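Putative polysaccharide deacetylase (PDB 5JP6) probably removes acetyl groups from peptidoglycan sugars, as a zinc-dependent deacetylase of carbohydrate esterase family 4 from a predatory bacterium. Local coordinates at residues V34-N37 with Q38-Q41; A58-R61 with H62-M65; A84-A87 with Q88-T91; E100-R103 with A104-S107; E253-A256 with E257-G261. The protein carries 1 engineered substitution. All blocks are in the same frame, centred on the assembly; numbering follows the deposited sequence.

Contact 1 of 5, residues V34-N37 with Q38-Q41; sequences VSDN and QSAQ
Ser39 folds back on Ser35 in the final turn of the helix 24-39, where an alpha helix runs out into a loop. Ser35 O accepts twice from the same residue: the backbone Ser39 N lies 3.0 Å away, and the hydroxyl Ser39 OG reaches the same oxygen at 3.2 Å from above the carbonyl plane. The first torsion of Ser39 (chi1 67°) sets OG between its own backbone N and carbonyl carbon, and from there the hydroxyl can turn back along the helix. This is a common way for a serine to add a grip to a main-chain carbonyl four residues earlier. Beside it, Gln38 N binds Val34 O at 3.1 Å, and the same N also makes a weak hydrogen bond to Ser35 O. Ala40 N still completes an i to i+4 bond with Asp36 O (3.0 Å), although Ala40 is the first residue to depart from helical backbone angles. The amides of Asn37 and Gln38 sit next to each other with their planes 38° apart. Asn37 is buried, and its amide is satisfied by the main chain of a distant loop: ND2 gives to Trp308 O and OD1 accepts from Thr310 N, while Gln38 NE2 binds Thr310 O. Asp36 turns to another neighbour, Ser49, through OD2, and Trp46 of helix 43-47 packs on this end. The helix terminus is thereby joined to the loop holding Trp308 and Thr310, within the NodB homology region, with the zinc ion about 13 Å from the Asn37 side chain. Between the two neighbouring amides, Asn37 OD1 lies 2.9 Å from Gln38 NE2.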
loop_
_atom_site.group_PDB
_atom_site.type_symbol
_atom_site.label_atom_id
_atom_site.label_comp_id
_atom_site.label_asym_id
_atom_site.label_seq_id
_atom_site.Cartn_x
_atom_site.Cartn_y
_atom_site.Cartn_z
ATOM N N VAL A 34 8.481 14.224 -9.280
ATOM C CA VAL A 34 7.708 15.204 -8.522
ATOM C C VAL A 34 6.616 15.822 -9.421
ATOM O O VAL A 34 5.431 15.894 -9.028
ATOM C CB VAL A 34 8.624 16.294 -7.928
ATOM C CG1 VAL A 34 7.803 17.385 -7.260
ATOM C CG2 VAL A 34 9.583 15.687 -6.921
ATOM N N SER A 35 7.019 16.278 -10.604
ATOM C CA SER A 35 6.080 16.833 -11.589
ATOM C C SER A 35 4.962 15.861 -11.986
ATOM O O SER A 35 3.790 16.244 -12.017
ATOM C CB SER A 35 6.826 17.245 -12.875
ATOM O OG SER A 35 5.883 17.685 -13.863
ATOM N N ASP A 36 5.334 14.616 -12.314
ATOM C CA ASP A 36 4.342 13.609 -12.747
ATOM C C ASP A 36 3.391 13.260 -11.592
ATOM O O ASP A 36 2.199 13.031 -11.808
ATOM C CB ASP A 36 4.998 12.313 -13.233
ATOM C CG ASP A 36 5.633 12.427 -14.588
ATOM O OD1 ASP A 36 5.603 13.530 -15.164
ATOM O OD2 ASP A 36 6.151 11.394 -15.082
ATOM N N ASN A 37 3.915 13.220 -10.369
ATOM C CA ASN A 37 3.082 12.909 -9.214
ATOM C C ASN A 37 2.011 13.986 -9.008
ATOM O O ASN A 37 0.889 13.709 -8.623
ATOM C CB ASN A 37 3.929 12.780 -7.959
ATOM C CG ASN A 37 3.119 12.326 -6.764
ATOM O OD1 ASN A 37 2.694 13.111 -5.955
ATOM N ND2 ASN A 37 2.936 11.021 -6.660
ATOM N N GLN A 38 2.365 15.224 -9.278
ATOM C CA GLN A 38 1.408 16.286 -9.152
ATOM C C GLN A 38 0.437 16.419 -10.319
ATOM O O GLN A 38 -0.712 16.789 -10.107
ATOM C CB GLN A 38 2.167 17.576 -8.893
ATOM C CG GLN A 38 2.777 17.621 -7.485
ATOM C CD GLN A 38 1.826 17.123 -6.356
ATOM O OE1 GLN A 38 0.813 17.790 -5.995
ATOM N NE2 GLN A 38 2.147 15.959 -5.789
ATOM N N SER A 39 0.871 16.101 -11.534
ATOM C CA SER A 39 0.030 16.321 -12.701
ATOM C C SER A 39 -0.902 15.115 -12.993
ATOM O O SER A 39 -1.944 15.279 -13.667
ATOM C CB SER A 39 0.906 16.702 -13.908
ATOM O OG SER A 39 1.719 15.626 -14.317
ATOM N N ALA A 40 -0.562 13.935 -12.468
ATOM C CA ALA A 40 -1.414 12.742 -12.649
ATOM C C ALA A 40 -2.825 12.990 -12.116
ATOM O O ALA A 40 -2.970 13.479 -11.003
ATOM C CB ALA A 40 -0.789 11.529 -11.973
ATOM N N GLN A 41 -3.866 12.700 -12.907
ATOM C CA GLN A 41 -5.226 12.933 -12.437
ATOM C C GLN A 41 -5.783 11.714 -11.742
ATOM O O GLN A 41 -6.741 11.807 -10.976
ATOM C CB GLN A 41 -6.160 13.331 -13.576
ATOM C CG GLN A 41 -5.976 14.762 -14.022
ATOM C CD GLN A 41 -6.291 14.927 -15.490
ATOM O OE1 GLN A 41 -7.241 15.600 -15.851
ATOM N NE2 GLN A 41 -5.500 14.285 -16.344
#

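Contact 2 of 5, residues A58-R61 with H62-M65; sequences ANWR and HEFM
Asn59 carries CG anti to its backbone nitrogen (chi1 178°), whereas Glu63 has CG anti to its carbonyl carbon (chi1 -65°) and then runs extended; with the two residues four apart, one turn along helix 53-66, these rotamers bring amide and carboxylate together. Asn59 ND2 gives a weak hydrogen bond to Glu63 OE2 at 2.9 Å, with the two planes turned 74° against each other. The other carboxylate oxygen faces the indole of Trp60. Glu63 OE1 comes in at the ring edge, near its plane, 3.5 Å from Trp60 CD1, and a water bridges the pair, donating to Glu63 OE1 at 2.7 Å and accepting weakly from Trp60 NE1. Beneath these groups the backbone keeps the regular i to i+4 pattern; Glu63 N to Asn59 O, at 2.9 Å, has the straightest N-H...O angle of the set. Trp60 is buried against Val30 of helix 24-39 and Leu78 of helix 71-83, and its ring meets Phe57 edge to face. On another side of the helix Ala58 CA sits against one face of the Arg61 guanidinium, toward its rim, while NH1 of that arginine binds Asn102 OD1. Each oxygen of the Glu63 carboxylate therefore has a polar partner: the group is shared between the Asn59 amide, through a weak bond, and a water that links it to the indole edge.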
loop_
_atom_site.group_PDB
_atom_site.type_symbol
_atom_site.label_atom_id
_atom_site.label_comp_id
_atom_site.label_asym_id
_atom_site.label_seq_id
_atom_site.Cartn_x
_atom_site.Cartn_y
_atom_site.Cartn_z
ATOM N N ALA A 58 15.426 1.324 -9.462
ATOM C CA ALA A 58 15.793 0.036 -10.035
ATOM C C ALA A 58 16.766 0.271 -11.195
ATOM O O ALA A 58 17.792 -0.400 -11.332
ATOM C CB ALA A 58 14.576 -0.735 -10.499
ATOM N N ASN A 59 16.483 1.257 -12.025
ATOM C CA ASN A 59 17.386 1.549 -13.128
ATOM C C ASN A 59 18.729 2.078 -12.644
ATOM O O ASN A 59 19.757 1.687 -13.168
ATOM C CB ASN A 59 16.771 2.563 -14.074
ATOM C CG ASN A 59 17.708 2.914 -15.214
ATOM O OD1 ASN A 59 18.071 2.058 -16.036
ATOM N ND2 ASN A 59 18.161 4.142 -15.237
ATOM N N TRP A 60 18.721 2.960 -11.645
ATOM C CA TRP A 60 19.986 3.467 -11.084
ATOM C C TRP A 60 20.811 2.351 -10.441
ATOM O O TRP A 60 22.021 2.345 -10.562
ATOM C CB TRP A 60 19.776 4.641 -10.097
ATOM C CG TRP A 60 19.324 5.888 -10.798
ATOM C CD1 TRP A 60 19.716 6.320 -12.055
ATOM C CD2 TRP A 60 18.437 6.882 -10.298
ATOM N NE1 TRP A 60 19.101 7.496 -12.360
ATOM C CE2 TRP A 60 18.303 7.869 -11.313
ATOM C CE3 TRP A 60 17.726 7.040 -9.106
ATOM C CZ2 TRP A 60 17.499 8.998 -11.164
ATOM C CZ3 TRP A 60 16.930 8.159 -8.961
ATOM C CH2 TRP A 60 16.814 9.132 -9.989
ATOM N N ARG A 61 20.169 1.400 -9.773
ATOM C CA ARG A 61 20.924 0.282 -9.246
ATOM C C ARG A 61 21.599 -0.474 -10.383
ATOM O O ARG A 61 22.739 -0.902 -10.229
ATOM C CB ARG A 61 20.059 -0.667 -8.434
ATOM C CG ARG A 61 19.617 -0.136 -7.103
ATOM C CD ARG A 61 19.043 -1.207 -6.190
ATOM N NE ARG A 61 17.986 -1.977 -6.821
ATOM C CZ ARG A 61 16.694 -1.634 -6.824
ATOM N NH1 ARG A 61 16.278 -0.497 -6.264
ATOM N NH2 ARG A 61 15.809 -2.414 -7.421
ATOM N N HIS A 62 20.889 -0.672 -11.501
ATOM C CA HIS A 62 21.468 -1.371 -12.649
ATOM C C HIS A 62 22.643 -0.591 -13.240
ATOM O O HIS A 62 23.722 -1.143 -13.464
ATOM C CB HIS A 62 20.412 -1.651 -13.698
ATOM C CG HIS A 62 20.929 -2.407 -14.871
ATOM N ND1 HIS A 62 21.051 -3.781 -14.865
ATOM C CD2 HIS A 62 21.410 -1.985 -16.064
ATOM C CE1 HIS A 62 21.551 -4.176 -16.023
ATOM N NE2 HIS A 62 21.775 -3.104 -16.768
ATOM N N GLU A 63 22.465 0.712 -13.428
ATOM C CA GLU A 63 23.535 1.545 -13.985
ATOM C C GLU A 63 24.780 1.548 -13.107
ATOM O O GLU A 63 25.911 1.482 -13.596
ATOM C CB GLU A 63 23.042 2.976 -14.194
ATOM C CG GLU A 63 21.943 3.050 -15.242
ATOM C CD GLU A 63 21.454 4.448 -15.511
ATOM O OE1 GLU A 63 21.767 5.384 -14.726
ATOM O OE2 GLU A 63 20.756 4.603 -16.537
ATOM N N PHE A 64 24.536 1.617 -11.802
ATOM C CA PHE A 64 25.584 1.611 -10.786
ATOM C C PHE A 64 26.361 0.292 -10.811
ATOM O O PHE A 64 27.577 0.268 -10.734
ATOM C CB PHE A 64 24.909 1.880 -9.443
ATOM C CG PHE A 64 25.835 2.101 -8.283
ATOM C CD1 PHE A 64 26.377 1.022 -7.594
ATOM C CD2 PHE A 64 26.118 3.384 -7.827
ATOM C CE1 PHE A 64 27.194 1.215 -6.513
ATOM C CE2 PHE A 64 26.917 3.567 -6.727
ATOM C CZ PHE A 64 27.458 2.489 -6.071
ATOM N N MET A 65 25.638 -0.806 -10.948
ATOM C CA MET A 65 26.242 -2.128 -10.987
ATOM C C MET A 65 27.125 -2.248 -12.230
ATOM O O MET A 65 28.260 -2.746 -12.159
ATOM C CB MET A 65 25.128 -3.201 -10.993
ATOM C CG MET A 65 25.670 -4.616 -11.126
ATOM S SD MET A 65 24.409 -5.888 -11.050
ATOM C CE MET A 65 23.532 -5.628 -12.578
HETATM O O HOH W 1 20.545 7.807 -15.001
#

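Contact 3 of 5, residues A84-A87 with Q88-T91; sequences ALPA and QDLT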
loop_
_atom_site.group_PDB
_atom_site.type_symbol
_atom_site.label_atom_id
_atom_site.label_comp_id
_atom_site.label_asym_id
_atom_site.label_seq_id
_atom_site.Cartn_x
_atom_site.Cartn_y
_atom_site.Cartn_z
ATOM N N ALA A 84 18.146 18.808 -2.571
ATOM C CA ALA A 84 17.630 20.066 -3.071
ATOM C C ALA A 84 16.115 20.150 -2.910
ATOM O O ALA A 84 15.562 21.235 -2.944
ATOM C CB ALA A 84 17.987 20.222 -4.533
ATOM N N LEU A 85 15.444 19.005 -2.748
ATOM C CA LEU A 85 13.977 18.992 -2.671
ATOM C C LEU A 85 13.408 19.577 -1.373
ATOM O O LEU A 85 13.955 19.338 -0.282
ATOM C CB LEU A 85 13.442 17.570 -2.814
ATOM C CG LEU A 85 13.640 16.907 -4.184
ATOM C CD1 LEU A 85 13.162 15.479 -4.112
ATOM C CD2 LEU A 85 12.945 17.643 -5.317
ATOM N N PRO A 86 12.283 20.308 -1.475
ATOM C CA PRO A 86 11.557 20.584 -0.234
ATOM C C PRO A 86 11.191 19.291 0.500
ATOM O O PRO A 86 10.927 18.253 -0.152
ATOM C CB PRO A 86 10.284 21.307 -0.716
ATOM C CG PRO A 86 10.589 21.813 -2.055
ATOM C CD PRO A 86 11.571 20.825 -2.649
ATOM N N ALA A 87 11.201 19.329 1.825
ATOM C CA ALA A 87 11.006 18.100 2.588
ATOM C C ALA A 87 9.710 17.381 2.211
ATOM O O ALA A 87 9.691 16.138 2.139
ATOM C CB ALA A 87 11.071 18.358 4.081
ATOM N N GLN A 88 8.620 18.122 1.967
ATOM C CA GLN A 88 7.342 17.450 1.653
ATOM C C GLN A 88 7.530 16.642 0.332
ATOM O O GLN A 88 7.029 15.518 0.201
ATOM C CB GLN A 88 6.139 18.413 1.548
ATOM C CG GLN A 88 4.808 17.694 1.303
ATOM C CD GLN A 88 3.629 18.578 1.474
ATOM O OE1 GLN A 88 3.354 19.037 2.577
ATOM N NE2 GLN A 88 2.930 18.839 0.382
ATOM N N ASP A 89 8.198 17.231 -0.672
ATOM C CA ASP A 89 8.451 16.534 -1.924
ATOM C C ASP A 89 9.405 15.353 -1.787
ATOM O O ASP A 89 9.241 14.311 -2.476
ATOM C CB ASP A 89 8.980 17.487 -2.978
ATOM C CG ASP A 89 7.926 18.423 -3.464
ATOM O OD1 ASP A 89 6.727 18.020 -3.476
ATOM O OD2 ASP A 89 8.245 19.596 -3.755
ATOM N N LEU A 90 10.365 15.499 -0.892
ATOM C CA LEU A 90 11.307 14.436 -0.619
ATOM C C LEU A 90 10.572 13.144 -0.141
ATOM O O LEU A 90 11.032 12.017 -0.395
ATOM C CB LEU A 90 12.351 14.880 0.405
ATOM C CG LEU A 90 13.464 13.889 0.745
ATOM C CD1 LEU A 90 14.280 13.526 -0.493
ATOM C CD2 LEU A 90 14.349 14.506 1.833
ATOM N N THR A 91 9.416 13.319 0.506
ATOM C CA THR A 91 8.650 12.151 0.960
ATOM C C THR A 91 8.311 11.181 -0.173
ATOM O O THR A 91 8.104 9.997 0.069
ATOM C CB THR A 91 7.371 12.473 1.776
ATOM O OG1 THR A 91 6.369 13.087 0.957
ATOM C CG2 THR A 91 7.723 13.352 2.970
#
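Leu85 lies across the start of the next helix, its CD1 4.1 Å from Leu90 CA and 4.3 Å from Leu90 CD1. The leucines belong to one apolar patch: Leu85 also touches Val30 of helix 24-39 and Phe93, while buried Leu90 reaches Leu113 and Val117 of helix 110-126. Pro86 follows at the N-cap position, and its ring meets an acid rather than another hydrocarbon, CG standing 3.6 Å from Asp89 OD2. With CG anti to the carbonyl carbon (chi1 -71°), Asp89 brings OD2 obliquely to the CG-CD side of the ring. Pro86 O opens the helical bonding by accepting from Leu90 N at 2.9 Å. A longer bond, 3.3 Å, joins Thr91 N to Ala87 O. Further on, Thr91 OG1 turns back to Gln88 O at 2.6 Å, so that this carbonyl receives both the hydroxyl and the amide of the same residue. With hardly more than one turn, the arrangement is that of a short helix following helix 71-83 and packed against helices 24-39 and 110-126, with Pro86 in the N-cap position and a threonine hydroxyl bound to a carbonyl three residues back.

Contact 4 of 5, residues E100-R103 with A104-S107; sequences ENNR and ALVS
A 3-10 turn at 100-102 leads into the one-turn helix 103-106, with Asn102 at the N-cap. Its side chain makes no capping bond to the helix. The backbone oxygen of Asn102 starts the helical bonding: it receives Val106 N at 3.2 Å, and also a weak bond from Leu105 N at 2.9 Å. The Asn102 amide turns toward helix 53-66 and the preceding helix: OD1 accepts from Arg61 NH1 and ND2 gives to Glu96 O. Its OD1 is also 4.1 Å from Leu105 CD1. With CG anti to the backbone nitrogen (chi1 -179°) and a bend at chi3, the Arg103 guanidinium folds over Ala104, whose CA lies against one face, 3.9 Å from Arg103 NH1. Arg103 NH2 comes within 3.9 Å of Ala104 CB. Leu105 and Val106 are buried; both pack on Leu78 of helix 71-83, and Leu105 also meets Phe57 and Phe64 of helix 53-66. Lys75 of helix 71-83 binds both Ala104 O and Ser107 OG through NZ. The short helix thus packs on helices 53-66 and 71-83 through apolar side chains, and the lysine adds polar ties to the second of them. At its first turn a water supplies a further link, donating to Asn101 O at 2.8 Å and accepting from Ala104 N at 3.0 Å.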
loop_
_atom_site.group_PDB
_atom_site.type_symbol
_atom_site.label_atom_id
_atom_site.label_comp_id
_atom_site.label_asym_id
_atom_site.label_seq_id
_atom_site.Cartn_x
_atom_site.Cartn_y
_atom_site.Cartn_z
ATOM N N GLU A 100 17.028 -0.901 1.810
ATOM C CA GLU A 100 18.443 -1.355 1.904
ATOM C C GLU A 100 19.040 -1.756 0.547
ATOM O O GLU A 100 20.243 -1.731 0.411
ATOM C CB GLU A 100 18.631 -2.457 2.943
ATOM C CG GLU A 100 18.583 -1.989 4.409
ATOM C CD GLU A 100 19.665 -0.964 4.828
ATOM O OE1 GLU A 100 20.640 -0.686 4.070
ATOM O OE2 GLU A 100 19.525 -0.410 5.955
ATOM N N ASN A 101 18.234 -2.137 -0.454
ATOM C CA ASN A 101 18.768 -2.430 -1.799
ATOM C C ASN A 101 19.456 -1.211 -2.413
ATOM O O ASN A 101 20.342 -1.378 -3.244
ATOM C CB ASN A 101 17.718 -2.972 -2.737
ATOM C CG ASN A 101 17.346 -4.405 -2.418
ATOM O OD1 ASN A 101 18.097 -5.159 -1.741
ATOM N ND2 ASN A 101 16.206 -4.798 -2.907
ATOM N N ASN A 102 19.082 -0.022 -1.960
ATOM C CA ASN A 102 19.612 1.233 -2.499
ATOM C C ASN A 102 20.755 1.822 -1.646
ATOM O O ASN A 102 21.213 2.950 -1.882
ATOM C CB ASN A 102 18.483 2.262 -2.604
ATOM C CG ASN A 102 17.467 1.880 -3.630
ATOM O OD1 ASN A 102 17.819 1.303 -4.684
ATOM N ND2 ASN A 102 16.211 2.176 -3.351
ATOM N N ARG A 103 21.228 1.026 -0.693
ATOM C CA ARG A 103 22.178 1.490 0.324
ATOM C C ARG A 103 23.367 2.206 -0.306
ATOM O O ARG A 103 23.786 3.288 0.167
ATOM C CB ARG A 103 22.657 0.315 1.213
ATOM C CG ARG A 103 23.619 0.744 2.307
ATOM C CD ARG A 103 24.528 -0.373 2.803
ATOM N NE ARG A 103 25.349 -0.968 1.730
ATOM C CZ ARG A 103 26.370 -0.369 1.096
ATOM N NH1 ARG A 103 26.738 0.890 1.382
ATOM N NH2 ARG A 103 27.020 -1.035 0.150
ATOM N N ALA A 104 23.966 1.602 -1.343
ATOM C CA ALA A 104 25.187 2.200 -1.926
ATOM C C ALA A 104 24.924 3.491 -2.665
ATOM O O ALA A 104 25.800 4.347 -2.766
ATOM C CB ALA A 104 25.890 1.222 -2.831
ATOM N N LEU A 105 23.725 3.626 -3.210
ATOM C CA LEU A 105 23.350 4.859 -3.906
ATOM C C LEU A 105 23.214 6.056 -2.981
ATOM O O LEU A 105 23.566 7.185 -3.354
ATOM C CB LEU A 105 22.050 4.681 -4.675
ATOM C CG LEU A 105 22.097 3.817 -5.929
ATOM C CD1 LEU A 105 20.713 3.543 -6.482
ATOM C CD2 LEU A 105 22.924 4.439 -7.014
ATOM N N VAL A 106 22.689 5.820 -1.785
ATOM C CA VAL A 106 22.304 6.919 -0.859
ATOM C C VAL A 106 23.137 6.995 0.417
ATOM O O VAL A 106 22.873 7.844 1.260
ATOM C CB VAL A 106 20.798 6.906 -0.514
ATOM C CG1 VAL A 106 19.979 7.082 -1.782
ATOM C CG2 VAL A 106 20.422 5.651 0.278
ATOM N N SER A 107 24.194 6.187 0.531
ATOM C CA SER A 107 24.980 6.122 1.783
ATOM C C SER A 107 25.577 7.490 2.187
ATOM O O SER A 107 25.738 7.809 3.382
ATOM C CB SER A 107 26.077 5.069 1.677
ATOM O OG SER A 107 26.910 5.293 0.554
HETATM O O HOH W 2 22.711 0.108 -3.582
#

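Contact 5 of 5, residues E253-A256 with E257-G261; sequences EAAA and EVRGG
The guanidinium of Arg259 is the flat group that reaches back across this turn of helix 251-269, and it lies obliquely to Ala255 O. Its NH1 lies 4.2 Å from Ala255 CB. Arg259 adopts two conformations, so this loose approach is doubtful. The chain is extended from CG to NE, and CG, anti to the carbonyl carbon (chi1 -76°), passes 3.5 Å from Ala255 O. The carboxylate of Glu257 takes a different course: the chain bends at chi2 (-83°), its CG passes 3.5 Å from Glu253 O, and OE2 makes a weak hydrogen bond to Thr230 OG1. Val258 lies between these two in sequence, its CG2 3.4 Å from Ala254 O, and it packs on Leu291 of helix 285-293, as Ala254 does on Leu287 and Ala255 on Phe290. Four successive i to i+4 bonds hold the turn, among them Arg259 N to Ala255 O at 3.0 Å with a nearly linear N-H...O angle of 170°, and Gly260 N to Ala256 O at 2.8 Å. The helix lies within the NodB homology region, and Glu257 is about 10 Å from the zinc ligand Asp177, measured between side chains. The chemistry is that of a small-residue helix face: the small methyls of Ala254 and Ala255 probably let helix 285-293 come close, while Glu257 looks toward the loop holding Thr230.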
loop_
_atom_site.group_PDB
_atom_site.type_symbol
_atom_site.label_atom_id
_atom_site.label_comp_id
_atom_site.label_asym_id
_atom_site.label_seq_id
_atom_site.Cartn_x
_atom_site.Cartn_y
_atom_site.Cartn_z
ATOM N N GLU A 253 1.708 -14.895 -18.938
ATOM C CA GLU A 253 2.581 -14.081 -18.065
ATOM C C GLU A 253 1.752 -13.427 -16.975
ATOM O O GLU A 253 2.163 -13.382 -15.812
ATOM C CB GLU A 253 3.345 -13.031 -18.871
ATOM C CG GLU A 253 4.392 -13.602 -19.814
ATOM C CD GLU A 253 4.896 -12.596 -20.848
ATOM O OE1 GLU A 253 4.204 -11.587 -21.133
ATOM O OE2 GLU A 253 5.994 -12.821 -21.385
ATOM N N ALA A 254 0.576 -12.916 -17.346
ATOM C CA ALA A 254 -0.294 -12.250 -16.366
ATOM C C ALA A 254 -0.801 -13.247 -15.320
ATOM O O ALA A 254 -0.802 -12.946 -14.125
ATOM C CB ALA A 254 -1.465 -11.534 -17.046
ATOM N N ALA A 255 -1.191 -14.432 -15.773
ATOM C CA ALA A 255 -1.681 -15.464 -14.848
ATOM C C ALA A 255 -0.581 -15.875 -13.893
ATOM O O ALA A 255 -0.843 -16.132 -12.722
ATOM C CB ALA A 255 -2.227 -16.680 -15.596
ATOM N N ALA A 256 0.662 -15.949 -14.395
ATOM C CA ALA A 256 1.782 -16.261 -13.531
ATOM C C ALA A 256 2.002 -15.186 -12.457
ATOM O O ALA A 256 2.358 -15.518 -11.304
ATOM C CB ALA A 256 3.026 -16.485 -14.357
ATOM N N GLU A 257 1.761 -13.917 -12.805
ATOM C CA GLU A 257 1.857 -12.786 -11.861
ATOM C C GLU A 257 0.742 -12.932 -10.789
ATOM O O GLU A 257 0.961 -12.711 -9.590
ATOM C CB GLU A 257 1.758 -11.419 -12.574
ATOM C CG GLU A 257 3.036 -11.069 -13.297
ATOM C CD GLU A 257 4.072 -10.454 -12.394
ATOM O OE1 GLU A 257 3.931 -10.494 -11.132
ATOM O OE2 GLU A 257 5.027 -9.892 -12.937
ATOM N N VAL A 258 -0.462 -13.312 -11.222
ATOM C CA VAL A 258 -1.550 -13.539 -10.277
ATOM C C VAL A 258 -1.184 -14.639 -9.279
ATOM O O VAL A 258 -1.329 -14.454 -8.068
ATOM C CB VAL A 258 -2.864 -13.895 -10.997
ATOM C CG1 VAL A 258 -3.957 -14.258 -10.007
ATOM C CG2 VAL A 258 -3.343 -12.724 -11.882
ATOM N N ARG A 259 -0.705 -15.774 -9.787
ATOM C CA ARG A 259 -0.267 -16.906 -8.943
ATOM C C ARG A 259 0.860 -16.558 -8.023
ATOM O O ARG A 259 0.899 -16.969 -6.871
ATOM C CB ARG A 259 0.269 -18.036 -9.792
ATOM C CG ARG A 259 -0.799 -18.826 -10.477
ATOM C CD ARG A 259 -0.311 -20.194 -10.880
ATOM N NE ARG A 259 -1.455 -21.043 -11.134
ATOM C CZ ARG A 259 -2.176 -20.986 -12.259
ATOM N NH1 ARG A 259 -1.813 -20.111 -13.183
ATOM N NH2 ARG A 259 -3.248 -21.780 -12.448
ATOM N N GLY A 260 1.833 -15.800 -8.540
ATOM C CA GLY A 260 3.050 -15.573 -7.766
ATOM C C GLY A 260 2.871 -14.850 -6.446
ATOM O O GLY A 260 3.501 -15.219 -5.439
ATOM N N GLY A 261 2.037 -13.814 -6.410
ATOM C CA GLY A 261 1.788 -13.097 -5.148
ATOM C C GLY A 261 1.017 -13.989 -4.150
ATOM O O GLY A 261 1.294 -14.015 -2.964
#

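Overall arrangement
From the N terminus, contact 1 ends the first helix, contact 2 follows on helix 53-66, contact 3 enters the short helix 87-90, contact 4 the short helix 103-106, and contact 5 lies far along the chain on helix 251-269. All are local turns in series; none closes a long loop, nests or crosses. Contacts 1 and 3 touch where Val34 meets Asp89 and Leu85, joining the first helix to the third contact's turn. Contacts 2 and 4 touch through Arg61 with Asn102 and Phe64 with Ala104 and Leu105. These four lie in the N-terminal helical part, while contact 5, about 35 Å from contact 3 between centres, belongs to the deacetylase region.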